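Local coordinates for C381 turret protein (Sulfolobus turreted icosahedral virus, PDB 4IND) that probably builds the turrets of an archaeal virus particle, folding into three jelly-roll domains in series and associating here as five copies, at residues A[33-38]-A[69-74]; A[94-99]-A[130-135]; A[271-276]-A[368-373]. One frame throughout, in Å; residues are numbered along the deposited sequence.

Contacts 1 and 2 belong to the first domain and contact 3 to the third, on the other side of the chain's centre. The first two, with centres 14 Å apart, meet directly: strand 67-71 of contact 1 is the neighbour of strand 130-134 of contact 2 in one sheet, where I69 N probably bonds I132 O at 2.9 Å. Both touch the second subunit. Contact 3 stands alone, its nearest atoms about 37 Å from those of contact 2, and it reaches the third subunit instead. Dihydrogenphosphate ions are bound elsewhere: the side chain of Y130 is about 14 Å from one, that of Y373 about 11 Å.

Contact 1 of 3, residues A[33-38]-A[69-74]; sequences NSIFVG and IIIDDE
The F36 ring receives I69 at its edge: I69 CG1 lies near the ring plane, 4.4 Å from F36 CD1. Outside the two segments the ring also meets F31 and touches I140. F36 and I69 point to the same face of the sheet; CG anti to the backbone N (chi1 -176°) then puts the F36 ring edge against I69 CG1. The two form a non-hydrogen-bonded antiparallel pair where the short strand 36-37 edges a small sheet of the first jelly-roll domain, with strand 67-71 in the middle.

Between the segments one backbone hydrogen bond ties the pairing; just outside, V37 bonds S68 of the same strand. I70 N donates to I35 O at 2.9 Å, nearly straight (163° at the hydrogen) and in the plane of the carbonyl. The same oxygen also takes a CA-H contact from I69 CA at 3.2 Å, so I35 O is approached by two neighbouring groups of the strand.

I35 is the wedge of the apolar packing. Its CG1 takes the crowded position between the backbone N and the carbonyl carbon (chi1 65°), so the side chain lies between I69 and I71, alongside both and pointing the same way. The CG2 branch meets I71 CG1 at 3.7 Å, while CD1 comes to 4.1 Å from I69 CG2. V37 crosses I70 obliquely, bringing V37 CG2 to 3.8 Å from I70 CD1.

Beyond the strand, D72 and D73 turn to the second subunit: D72 OD2 forms a salt bridge with its K54, and D73 OD2 one with its K21. S34 OG is held locally by A30 O. The remaining oxygen of the D73 carboxylate, OD1, is 2.7 Å from a water that also lies 2.8 Å from S34 O, bridging the loop to the carboxylate.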
loop_
_atom_site.group_PDB
_atom_site.type_symbol
_atom_site.label_atom_id
_atom_site.label_comp_id
_atom_site.label_asym_id
_atom_site.label_seq_id
_atom_site.Cartn_x
_atom_site.Cartn_y
_atom_site.Cartn_z
ATOM N N ASN A 33 -27.088 -13.138 -26.507
ATOM C CA ASN A 33 -28.237 -12.327 -26.078
ATOM C C ASN A 33 -27.702 -11.136 -25.266
ATOM O O ASN A 33 -28.337 -10.673 -24.316
ATOM C CB ASN A 33 -29.193 -13.164 -25.232
ATOM C CG ASN A 33 -30.509 -12.441 -24.916
ATOM O OD1 ASN A 33 -30.877 -11.445 -25.554
ATOM N ND2 ASN A 33 -31.233 -12.958 -23.925
ATOM N N SER A 34 -26.530 -10.648 -25.641
ATOM C CA SER A 34 -25.978 -9.497 -24.924
ATOM C C SER A 34 -25.001 -8.700 -25.750
ATOM O O SER A 34 -25.184 -7.497 -25.937
ATOM C CB SER A 34 -25.317 -9.950 -23.614
ATOM O OG SER A 34 -24.366 -10.962 -23.868
ATOM N N ILE A 35 -23.958 -9.360 -26.247
ATOM C CA ILE A 35 -22.860 -8.629 -26.883
ATOM C C ILE A 35 -22.441 -9.111 -28.281
ATOM O O ILE A 35 -21.616 -8.486 -28.928
ATOM C CB ILE A 35 -21.627 -8.571 -25.969
ATOM C CG1 ILE A 35 -21.040 -9.961 -25.728
ATOM C CG2 ILE A 35 -21.982 -7.902 -24.639
ATOM C CD1 ILE A 35 -19.735 -9.945 -24.894
ATOM N N PHE A 36 -23.028 -10.206 -28.749
ATOM C CA PHE A 36 -22.680 -10.728 -30.069
ATOM C C PHE A 36 -23.679 -10.290 -31.138
ATOM O O PHE A 36 -24.889 -10.408 -30.942
ATOM C CB PHE A 36 -22.533 -12.264 -30.031
ATOM C CG PHE A 36 -22.082 -12.865 -31.343
ATOM C CD1 PHE A 36 -20.745 -12.828 -31.716
ATOM C CD2 PHE A 36 -22.994 -13.481 -32.184
ATOM C CE1 PHE A 36 -20.324 -13.384 -32.915
ATOM C CE2 PHE A 36 -22.597 -14.045 -33.390
ATOM C CZ PHE A 36 -21.255 -14.005 -33.758
ATOM N N VAL A 37 -23.165 -9.787 -32.259
ATOM C CA VAL A 37 -23.981 -9.294 -33.355
ATOM C C VAL A 37 -23.732 -10.199 -34.546
ATOM O O VAL A 37 -22.589 -10.391 -34.957
ATOM C CB VAL A 37 -23.613 -7.831 -33.723
ATOM C CG1 VAL A 37 -24.527 -7.294 -34.826
ATOM C CG2 VAL A 37 -23.648 -6.940 -32.480
ATOM N N GLY A 38 -24.807 -10.753 -35.103
ATOM C CA GLY A 38 -24.710 -11.607 -36.278
ATOM C C GLY A 38 -25.134 -13.036 -35.982
ATOM O O GLY A 38 -25.634 -13.334 -34.915
ATOM N N ILE A 69 -18.604 -7.939 -31.894
ATOM C CA ILE A 69 -18.852 -7.929 -30.469
ATOM C C ILE A 69 -18.974 -6.462 -30.082
ATOM O O ILE A 69 -18.149 -5.641 -30.464
ATOM C CB ILE A 69 -17.716 -8.598 -29.704
ATOM C CG1 ILE A 69 -17.684 -10.093 -30.042
ATOM C CG2 ILE A 69 -17.914 -8.413 -28.181
ATOM C CD1 ILE A 69 -16.441 -10.812 -29.553
ATOM N N ILE A 70 -20.037 -6.132 -29.361
ATOM C CA ILE A 70 -20.315 -4.760 -28.982
ATOM C C ILE A 70 -20.758 -4.738 -27.516
ATOM O O ILE A 70 -21.746 -5.394 -27.148
ATOM C CB ILE A 70 -21.442 -4.155 -29.861
ATOM C CG1 ILE A 70 -21.049 -4.167 -31.349
ATOM C CG2 ILE A 70 -21.733 -2.730 -29.439
ATOM C CD1 ILE A 70 -22.111 -3.501 -32.256
ATOM N N ILE A 71 -20.043 -3.990 -26.679
ATOM C CA ILE A 71 -20.371 -3.926 -25.259
ATOM C C ILE A 71 -20.597 -2.498 -24.775
ATOM O O ILE A 71 -19.642 -1.752 -24.593
ATOM C CB ILE A 71 -19.247 -4.559 -24.406
ATOM C CG1 ILE A 71 -18.829 -5.909 -24.996
ATOM C CG2 ILE A 71 -19.705 -4.741 -22.963
ATOM C CD1 ILE A 71 -17.576 -6.537 -24.329
ATOM N N ASP A 72 -21.851 -2.109 -24.551
ATOM C CA ASP A 72 -22.089 -0.783 -23.978
ATOM C C ASP A 72 -22.581 -0.866 -22.531
ATOM O O ASP A 72 -22.919 0.144 -21.921
ATOM C CB ASP A 72 -23.025 0.063 -24.844
ATOM C CG ASP A 72 -24.488 -0.278 -24.629
ATOM O OD1 ASP A 72 -25.361 0.618 -24.770
ATOM O OD2 ASP A 72 -24.768 -1.453 -24.302
ATOM N N ASP A 73 -22.588 -2.077 -21.981
ATOM C CA ASP A 73 -23.107 -2.312 -20.636
ATOM C C ASP A 73 -22.254 -1.636 -19.577
ATOM O O ASP A 73 -21.078 -1.380 -19.801
ATOM C CB ASP A 73 -23.118 -3.820 -20.356
ATOM C CG ASP A 73 -24.010 -4.579 -21.302
ATOM O OD1 ASP A 73 -23.672 -4.667 -22.516
ATOM O OD2 ASP A 73 -25.034 -5.107 -20.821
ATOM N N GLU A 74 -22.856 -1.358 -18.425
ATOM C CA GLU A 74 -22.161 -0.672 -17.340
ATOM C C GLU A 74 -21.191 -1.583 -16.581
ATOM O O GLU A 74 -21.386 -1.833 -15.390
ATOM C CB GLU A 74 -23.161 -0.102 -16.328
ATOM C CG GLU A 74 -24.243 0.756 -16.921
ATOM C CD GLU A 74 -23.698 1.924 -17.710
ATOM O OE1 GLU A 74 -24.468 2.490 -18.513
ATOM O OE2 GLU A 74 -22.506 2.278 -17.529
HETATM O O HOH W 1 -25.700 -5.542 -24.051
#

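Contact 2 of 3, residues A[94-99]-A[130-135]; sequences VTVTPF and YYIQLP
T97 O is gripped by two waters, each donating to it, one at 2.7 Å and the other at 3.1 Å. The closer water also donates to Y131 O, at 2.8 Å; the farther accepts from Q133 N at 2.7 Å. A third water joins the same backbones: it accepts from T97 N and donates to Q133 O, 2.5 Å away. Strands 94-96 and 130-134 run antiparallel at 174°, yet they belong to different sheets of the first jelly-roll domain, strand 94-96 pairing with 108-110 and strand 130-134 with 67-71.

To either side of the waters the packing is apolar. F99 has CG anti to the backbone N (chi1 -174°), and the F99 and Y130 side chains run past each other in opposite directions, their rings meeting obliquely with planes at 75°; F99 CB reaches Y130 CE1 at 3.5 Å. One face of the F99 ring carries Y130 CA and Y131 N, both offset toward the rim. Toward the other end, V96 straddles two partners: CG1 comes to 3.5 Å from I132 CD1, and CG2 meets P135 CD at 3.8 Å.

Outside the segments, D120 OD2 binds both Y130 OH and F99 N, and the Y131 ring stacks on Y50 of the second subunit. Across the junction side chains supply apolar packing, while three waters satisfy T97 N and O, Y131 O and Q133 N and O, so the chain just past strand 94-96 is linked to strand 130-134 through water and no direct hydrogen bond joins the two segments.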
loop_
_atom_site.group_PDB
_atom_site.type_symbol
_atom_site.label_atom_id
_atom_site.label_comp_id
_atom_site.label_asym_id
_atom_site.label_seq_id
_atom_site.Cartn_x
_atom_site.Cartn_y
_atom_site.Cartn_z
ATOM N N VAL A 94 -6.947 -14.390 -42.289
ATOM C CA VAL A 94 -7.943 -13.344 -42.119
ATOM C C VAL A 94 -7.351 -12.276 -41.221
ATOM O O VAL A 94 -6.389 -12.535 -40.513
ATOM C CB VAL A 94 -9.253 -13.896 -41.515
ATOM C CG1 VAL A 94 -9.816 -15.001 -42.424
ATOM C CG2 VAL A 94 -9.030 -14.425 -40.106
ATOM N N THR A 95 -7.920 -11.075 -41.266
ATOM C CA THR A 95 -7.409 -9.987 -40.450
ATOM C C THR A 95 -8.484 -9.486 -39.495
ATOM O O THR A 95 -9.690 -9.599 -39.758
ATOM C CB THR A 95 -6.849 -8.830 -41.297
ATOM O OG1 THR A 95 -7.929 -8.105 -41.877
ATOM C CG2 THR A 95 -5.947 -9.347 -42.404
ATOM N N VAL A 96 -8.044 -8.965 -38.364
ATOM C CA VAL A 96 -8.950 -8.387 -37.392
ATOM C C VAL A 96 -8.380 -7.022 -37.037
ATOM O O VAL A 96 -7.153 -6.831 -37.061
ATOM C CB VAL A 96 -9.044 -9.291 -36.148
ATOM C CG1 VAL A 96 -9.449 -8.492 -34.940
ATOM C CG2 VAL A 96 -10.026 -10.448 -36.392
ATOM N N THR A 97 -9.260 -6.073 -36.737
ATOM C CA THR A 97 -8.841 -4.731 -36.356
ATOM C C THR A 97 -9.193 -4.472 -34.897
ATOM O O THR A 97 -10.360 -4.218 -34.571
ATOM C CB THR A 97 -9.521 -3.680 -37.255
ATOM O OG1 THR A 97 -9.226 -3.971 -38.632
ATOM C CG2 THR A 97 -9.049 -2.270 -36.911
ATOM N N PRO A 98 -8.188 -4.534 -33.993
ATOM C CA PRO A 98 -8.534 -4.359 -32.580
ATOM C C PRO A 98 -9.042 -2.958 -32.288
ATOM O O PRO A 98 -8.674 -2.006 -32.982
ATOM C CB PRO A 98 -7.208 -4.669 -31.843
ATOM C CG PRO A 98 -6.158 -4.470 -32.843
ATOM C CD PRO A 98 -6.766 -4.875 -34.174
ATOM N N PHE A 99 -9.882 -2.845 -31.261
ATOM C CA PHE A 99 -10.464 -1.580 -30.840
ATOM C C PHE A 99 -9.399 -0.613 -30.306
ATOM O O PHE A 99 -9.269 0.508 -30.791
ATOM C CB PHE A 99 -11.530 -1.887 -29.775
ATOM C CG PHE A 99 -12.344 -0.697 -29.328
ATOM C CD1 PHE A 99 -13.163 -0.018 -30.225
ATOM C CD2 PHE A 99 -12.350 -0.304 -27.994
ATOM C CE1 PHE A 99 -13.956 1.071 -29.800
ATOM C CE2 PHE A 99 -13.140 0.779 -27.564
ATOM C CZ PHE A 99 -13.942 1.460 -28.469
ATOM N N TYR A 130 -17.253 -0.874 -26.255
ATOM C CA TYR A 130 -16.310 -1.774 -26.909
ATOM C C TYR A 130 -16.867 -2.299 -28.235
ATOM O O TYR A 130 -18.048 -2.620 -28.340
ATOM C CB TYR A 130 -15.935 -2.954 -25.987
ATOM C CG TYR A 130 -14.961 -3.885 -26.673
ATOM C CD1 TYR A 130 -13.635 -3.503 -26.871
ATOM C CD2 TYR A 130 -15.370 -5.118 -27.169
ATOM C CE1 TYR A 130 -12.737 -4.337 -27.514
ATOM C CE2 TYR A 130 -14.475 -5.967 -27.843
ATOM C CZ TYR A 130 -13.161 -5.570 -27.997
ATOM O OH TYR A 130 -12.268 -6.391 -28.647
ATOM N N TYR A 131 -16.006 -2.424 -29.234
ATOM C CA TYR A 131 -16.441 -2.808 -30.585
ATOM C C TYR A 131 -15.323 -3.533 -31.326
ATOM O O TYR A 131 -14.212 -3.030 -31.415
ATOM C CB TYR A 131 -16.807 -1.561 -31.376
ATOM C CG TYR A 131 -17.208 -1.837 -32.831
ATOM C CD1 TYR A 131 -18.435 -2.383 -33.144
ATOM C CD2 TYR A 131 -16.357 -1.523 -33.872
ATOM C CE1 TYR A 131 -18.801 -2.618 -34.474
ATOM C CE2 TYR A 131 -16.709 -1.746 -35.187
ATOM C CZ TYR A 131 -17.930 -2.294 -35.487
ATOM O OH TYR A 131 -18.288 -2.531 -36.808
ATOM N N ILE A 132 -15.619 -4.704 -31.869
ATOM C CA ILE A 132 -14.685 -5.368 -32.777
ATOM C C ILE A 132 -15.455 -6.229 -33.778
ATOM O O ILE A 132 -16.453 -6.860 -33.431
ATOM C CB ILE A 132 -13.632 -6.208 -32.004
ATOM C CG1 ILE A 132 -12.504 -6.683 -32.940
ATOM C CG2 ILE A 132 -14.284 -7.381 -31.290
ATOM C CD1 ILE A 132 -11.352 -7.355 -32.184
ATOM N N GLN A 133 -14.993 -6.245 -35.018
ATOM C CA GLN A 133 -15.593 -7.094 -36.044
ATOM C C GLN A 133 -14.791 -8.374 -36.194
ATOM O O GLN A 133 -13.561 -8.375 -36.064
ATOM C CB GLN A 133 -15.663 -6.365 -37.390
ATOM C CG GLN A 133 -16.634 -5.210 -37.435
ATOM C CD GLN A 133 -16.855 -4.701 -38.852
ATOM O OE1 GLN A 133 -16.841 -5.469 -39.809
ATOM N NE2 GLN A 133 -17.032 -3.396 -38.991
ATOM N N LEU A 134 -15.496 -9.466 -36.477
ATOM C CA LEU A 134 -14.881 -10.772 -36.655
ATOM C C LEU A 134 -15.311 -11.330 -37.994
ATOM O O LEU A 134 -16.505 -11.429 -38.262
ATOM C CB LEU A 134 -15.320 -11.712 -35.522
ATOM C CG LEU A 134 -15.024 -11.214 -34.103
ATOM C CD1 LEU A 134 -15.718 -12.067 -33.051
ATOM C CD2 LEU A 134 -13.528 -11.144 -33.853
ATOM N N PRO A 135 -14.344 -11.707 -38.845
ATOM C CA PRO A 135 -14.651 -12.179 -40.205
ATOM C C PRO A 135 -15.169 -13.614 -40.242
ATOM O O PRO A 135 -14.934 -14.394 -39.310
ATOM C CB PRO A 135 -13.283 -12.102 -40.926
ATOM C CG PRO A 135 -12.289 -12.283 -39.822
ATOM C CD PRO A 135 -12.891 -11.600 -38.604
HETATM O O HOH W 2 -12.060 -6.536 -36.946
HETATM O O HOH W 3 -13.266 -4.275 -35.740
HETATM O O HOH W 4 -12.505 -2.794 -33.616
#

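Contact 3 of 3, residues A[271-276]-A[368-373]; sequences FVTQSV and TLILVY
Strands 271-276 and 368-373 run antiparallel, axes 4.5 Å apart at 161°, and two hydrogen-bonded pairs, V272 with L371 and Q274 with L369, supply four backbone bonds. V272 N to L371 O is 2.8 Å and nearly along the C=O axis. L369 O takes Q274 N at 2.8 Å in its carbonyl plane, plus a weak bond at 3.3 Å from T273 OG1, which sits anti to its own backbone N.

On the face carrying F271, T273, S275, T368, I370 and V372, the S275 OG and T368 OG1 hydroxyls bond tip to tip at 2.9 Å. Toward the other end the F271 ring crosses two side chains obliquely, its CD1 3.7 Å from V372 CG2 and its CZ 3.9 Å from I370 CB. W331 of the third subunit meets the F271 ring edge-to-face. Across the sheet, V272 CG1 touches the edge of the Y373 ring at CE2, 3.9 Å away, while Q274 and L369 pack on I287 of the opposing sheet. As the first and last strands of the third domain, set side by side in a sheet of order 1-4-2-3, they form the first two strands of a viral jelly roll's BIDG sheet.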
loop_
_atom_site.group_PDB
_atom_site.type_symbol
_atom_site.label_atom_id
_atom_site.label_comp_id
_atom_site.label_asym_id
_atom_site.label_seq_id
_atom_site.Cartn_x
_atom_site.Cartn_y
_atom_site.Cartn_z
ATOM N N PHE A 271 27.846 14.754 -12.257
ATOM C CA PHE A 271 28.488 16.003 -11.931
ATOM C C PHE A 271 28.862 16.603 -13.280
ATOM O O PHE A 271 29.597 15.990 -14.058
ATOM C CB PHE A 271 29.747 15.711 -11.114
ATOM C CG PHE A 271 30.553 16.925 -10.755
ATOM C CD1 PHE A 271 30.554 17.404 -9.446
ATOM C CD2 PHE A 271 31.342 17.570 -11.700
ATOM C CE1 PHE A 271 31.319 18.518 -9.084
ATOM C CE2 PHE A 271 32.119 18.693 -11.352
ATOM C CZ PHE A 271 32.107 19.163 -10.040
ATOM N N VAL A 272 28.359 17.799 -13.562
ATOM C CA VAL A 272 28.600 18.416 -14.860
ATOM C C VAL A 272 29.085 19.839 -14.685
ATOM O O VAL A 272 28.821 20.490 -13.669
ATOM C CB VAL A 272 27.352 18.351 -15.780
ATOM C CG1 VAL A 272 26.238 19.224 -15.241
ATOM C CG2 VAL A 272 27.719 18.781 -17.189
ATOM N N THR A 273 29.821 20.316 -15.675
ATOM C CA THR A 273 30.420 21.635 -15.596
ATOM C C THR A 273 30.117 22.394 -16.882
ATOM O O THR A 273 30.034 21.801 -17.961
ATOM C CB THR A 273 31.943 21.541 -15.378
ATOM O OG1 THR A 273 32.438 22.815 -14.966
ATOM C CG2 THR A 273 32.640 21.121 -16.655
ATOM N N GLN A 274 29.948 23.704 -16.766
ATOM C CA GLN A 274 29.623 24.519 -17.922
ATOM C C GLN A 274 30.197 25.907 -17.734
ATOM O O GLN A 274 29.932 26.555 -16.727
ATOM C CB GLN A 274 28.103 24.593 -18.088
ATOM C CG GLN A 274 27.640 25.516 -19.202
ATOM C CD GLN A 274 28.007 24.994 -20.571
ATOM O OE1 GLN A 274 27.817 23.815 -20.868
ATOM N NE2 GLN A 274 28.543 25.870 -21.415
ATOM N N SER A 275 30.992 26.363 -18.696
ATOM C CA SER A 275 31.536 27.712 -18.641
ATOM C C SER A 275 30.715 28.684 -19.466
ATOM O O SER A 275 30.106 28.311 -20.472
ATOM C CB SER A 275 32.990 27.739 -19.101
ATOM O OG SER A 275 33.832 27.205 -18.100
ATOM N N VAL A 276 30.694 29.933 -19.018
ATOM C CA VAL A 276 29.983 30.991 -19.723
ATOM C C VAL A 276 30.851 32.227 -19.710
ATOM O O VAL A 276 31.340 32.646 -18.656
ATOM C CB VAL A 276 28.632 31.304 -19.071
ATOM C CG1 VAL A 276 28.000 32.508 -19.740
ATOM C CG2 VAL A 276 27.718 30.098 -19.169
ATOM N N THR A 368 32.196 29.583 -14.196
ATOM C CA THR A 368 32.001 28.165 -14.421
ATOM C C THR A 368 30.992 27.625 -13.437
ATOM O O THR A 368 31.172 27.760 -12.224
ATOM C CB THR A 368 33.320 27.400 -14.296
ATOM O OG1 THR A 368 34.227 27.861 -15.306
ATOM C CG2 THR A 368 33.090 25.898 -14.474
ATOM N N LEU A 369 29.925 27.032 -13.976
ATOM C CA LEU A 369 28.888 26.419 -13.188
ATOM C C LEU A 369 29.217 24.940 -13.043
ATOM O O LEU A 369 29.584 24.284 -14.009
ATOM C CB LEU A 369 27.539 26.569 -13.898
ATOM C CG LEU A 369 26.367 25.781 -13.323
ATOM C CD1 LEU A 369 25.997 26.336 -11.971
ATOM C CD2 LEU A 369 25.156 25.801 -14.274
ATOM N N ILE A 370 29.113 24.421 -11.828
ATOM C CA ILE A 370 29.108 22.982 -11.645
ATOM C C ILE A 370 27.760 22.603 -11.055
ATOM O O ILE A 370 27.147 23.372 -10.298
ATOM C CB ILE A 370 30.263 22.475 -10.766
ATOM C CG1 ILE A 370 30.072 22.906 -9.320
ATOM C CG2 ILE A 370 31.606 22.968 -11.276
ATOM C CD1 ILE A 370 31.304 22.670 -8.478
ATOM N N LEU A 371 27.296 21.421 -11.424
ATOM C CA LEU A 371 25.961 20.984 -11.072
ATOM C C LEU A 371 25.995 19.477 -10.857
ATOM O O LEU A 371 26.645 18.749 -11.617
ATOM C CB LEU A 371 24.999 21.374 -12.196
ATOM C CG LEU A 371 23.555 20.895 -12.118
ATOM C CD1 LEU A 371 22.873 21.495 -10.901
ATOM C CD2 LEU A 371 22.811 21.260 -13.396
ATOM N N VAL A 372 25.353 19.020 -9.784
ATOM C CA VAL A 372 25.117 17.600 -9.592
ATOM C C VAL A 372 23.625 17.391 -9.716
ATOM O O VAL A 372 22.847 18.067 -9.040
ATOM C CB VAL A 372 25.581 17.122 -8.211
ATOM C CG1 VAL A 372 25.181 15.671 -8.016
ATOM C CG2 VAL A 372 27.094 17.286 -8.086
ATOM N N TYR A 373 23.223 16.457 -10.574
ATOM C CA TYR A 373 21.795 16.208 -10.793
ATOM C C TYR A 373 21.571 14.738 -11.063
ATOM O O TYR A 373 22.502 14.018 -11.470
ATOM C CB TYR A 373 21.287 17.027 -11.979
ATOM C CG TYR A 373 21.782 16.525 -13.314
ATOM C CD1 TYR A 373 21.052 15.597 -14.043
ATOM C CD2 TYR A 373 22.981 16.975 -13.851
ATOM C CE1 TYR A 373 21.502 15.138 -15.269
ATOM C CE2 TYR A 373 23.438 16.518 -15.078
ATOM C CZ TYR A 373 22.697 15.594 -15.769
ATOM O OH TYR A 373 23.136 15.128 -16.980
#